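Local coordinates for putative hydrolase YdeN (Bacillus subtilis, PDB 1UXO), which probably acts as a serine hydrolase of the alpha/beta-hydrolase fold, possibly an esterase, in the RBBP9 family, at residues A[121-124]-A[125-129]. The protein carries 2 engineered substitutions. Numbering follows the deposited sequence. Where two conformers were deposited one is given.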
loop_
_atom_site.group_PDB
_atom_site.type_symbol
_atom_site.label_atom_id
_atom_site.label_comp_id
_atom_site.label_asym_id
_atom_site.label_seq_id
_atom_site.Cartn_x
_atom_site.Cartn_y
_atom_site.Cartn_z
ATOM N N HIS A 121 -13.525 4.563 -7.985
ATOM C CA HIS A 121 -12.221 5.204 -8.340
ATOM C C HIS A 121 -12.175 6.689 -7.993
ATOM O O HIS A 121 -11.159 7.172 -7.558
ATOM C CB HIS A 121 -11.828 4.931 -9.829
ATOM C CG HIS A 121 -11.777 3.445 -10.145
ATOM N ND1 HIS A 121 -12.411 2.869 -11.225
ATOM C CD2 HIS A 121 -11.176 2.428 -9.497
ATOM C CE1 HIS A 121 -12.214 1.563 -11.223
ATOM N NE2 HIS A 121 -11.471 1.275 -10.176
ATOM N N GLN A 122 -13.290 7.399 -8.204
ATOM C CA GLN A 122 -13.324 8.820 -7.952
ATOM C C GLN A 122 -13.118 9.127 -6.455
ATOM O O GLN A 122 -12.412 10.033 -6.085
ATOM C CB GLN A 122 -14.650 9.428 -8.465
ATOM C CG GLN A 122 -14.735 10.933 -8.241
ATOM C CD GLN A 122 -15.993 11.587 -8.853
ATOM O OE1 GLN A 122 -16.750 10.954 -9.613
ATOM N NE2 GLN A 122 -16.217 12.851 -8.507
ATOM N N LYS A 123 -13.712 8.333 -5.595
ATOM C CA LYS A 123 -13.563 8.501 -4.171
ATOM C C LYS A 123 -12.087 8.277 -3.777
ATOM O O LYS A 123 -11.535 9.023 -2.978
ATOM C CB LYS A 123 -14.464 7.488 -3.459
ATOM C CG LYS A 123 -14.292 7.504 -1.899
ATOM C CD LYS A 123 -14.754 8.850 -1.260
ATOM C CE LYS A 123 -14.949 8.756 0.319
ATOM N NZ LYS A 123 -13.651 8.640 0.980
ATOM N N ILE A 124 -11.461 7.232 -4.311
ATOM C CA ILE A 124 -10.038 7.000 -4.049
ATOM C C ILE A 124 -9.145 8.149 -4.522
ATOM O O ILE A 124 -8.290 8.594 -3.773
ATOM C CB ILE A 124 -9.590 5.656 -4.666
ATOM C CG1 ILE A 124 -10.367 4.535 -3.986
ATOM C CG2 ILE A 124 -8.067 5.512 -4.595
ATOM C CD1 ILE A 124 -10.382 3.244 -4.795
ATOM N N ILE A 125 -9.372 8.641 -5.741
ATOM C CA ILE A 125 -8.671 9.776 -6.242
ATOM C C ILE A 125 -8.828 11.000 -5.310
ATOM O O ILE A 125 -7.851 11.669 -4.971
ATOM C CB ILE A 125 -9.059 10.099 -7.730
ATOM C CG1 ILE A 125 -8.524 9.008 -8.647
ATOM C CG2 ILE A 125 -8.450 11.487 -8.139
ATOM C CD1 ILE A 125 -9.103 9.011 -10.031
ATOM N N GLU A 126 -10.048 11.237 -4.833
ATOM C CA GLU A 126 -10.314 12.377 -3.983
ATOM C C GLU A 126 -9.834 12.199 -2.559
ATOM O O GLU A 126 -9.810 13.122 -1.838
ATOM C CB GLU A 126 -11.816 12.701 -4.013
ATOM C CG GLU A 126 -12.123 13.320 -5.363
ATOM C CD GLU A 126 -13.575 13.540 -5.659
ATOM O OE1 GLU A 126 -14.410 13.293 -4.765
ATOM O OE2 GLU A 126 -13.861 13.955 -6.808
ATOM N N SER A 127 -9.455 10.991 -2.199
ATOM C CA SER A 127 -9.031 10.651 -0.851
ATOM C C SER A 127 -7.517 10.760 -0.579
ATOM O O SER A 127 -7.099 10.721 0.587
ATOM C CB SER A 127 -9.484 9.210 -0.515
ATOM O OG SER A 127 -10.900 9.178 -0.402
ATOM N N ALA A 128 -6.732 10.942 -1.631
ATOM C CA ALA A 128 -5.267 10.914 -1.555
ATOM C C ALA A 128 -4.672 11.902 -2.537
ATOM O O ALA A 128 -4.807 11.750 -3.750
ATOM C CB ALA A 128 -4.752 9.530 -1.767
ATOM N N LYS A 129 -4.003 12.925 -2.022
ATOM C CA LYS A 129 -3.481 13.983 -2.903
ATOM C C LYS A 129 -2.444 13.489 -3.907
ATOM O O LYS A 129 -2.440 13.878 -5.085
ATOM C CB LYS A 129 -2.944 15.140 -2.040
ATOM C CG LYS A 129 -2.337 16.293 -2.780
ATOM C CD LYS A 129 -1.876 17.400 -1.809
ATOM C CE LYS A 129 -1.614 18.724 -2.536
ATOM N NZ LYS A 129 -0.582 19.599 -1.821
#
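Ser127 OG sits between two groups of Lys123: it donates to the backbone Lys123 O at 2.7 Å and accepts from the ammonium Lys123 NZ at 3.1 Å. This pairing lies on helix 121-127, just before strand 128-136; the helix belongs to a beta-alpha-beta unit of the alpha/beta-hydrolase fold that leads from strand 92-98 into strand 128-136. With chi1 at -69°, the hydroxyl of Ser127 stands beside its own backbone N and reaches back over the preceding turn, meeting the carbonyl of Lys123 from above its plane. The lysine chain leaves the helix and then bends at chi2 and chi4, which curls NZ round to the serine; the same ammonium also binds Leu83 O and Leu86 O, tying the helix to helix 75-84 and the residues just after it. With an alanine here in place of Ser127, Lys123 NZ is likely to lose one of its acceptors and Lys123 O the hydroxyl that meets it.

On the exposed flank Gln122 and Glu126 run side by side, pointing the same way. The Gln122 chain is extended, and its NE2 reaches the syn side of Glu126 OE2 at 3.1 Å in a nearly straight bond, with amide and carboxylate planes 86° apart. This bond is made by the given one of two Glu126 conformers, and is therefore doubtful as a fixed link. Along the backbone, i to i+4 bonds join Ile125 N to His121 O at 2.9 Å and Glu126 N to Gln122 O at the same 2.9 Å. Ser127 N hydrogen-bonds to Ile124 O, an i to i+3 pair, at 3.1 Å, the donor standing well above the carbonyl plane, 70° out of it.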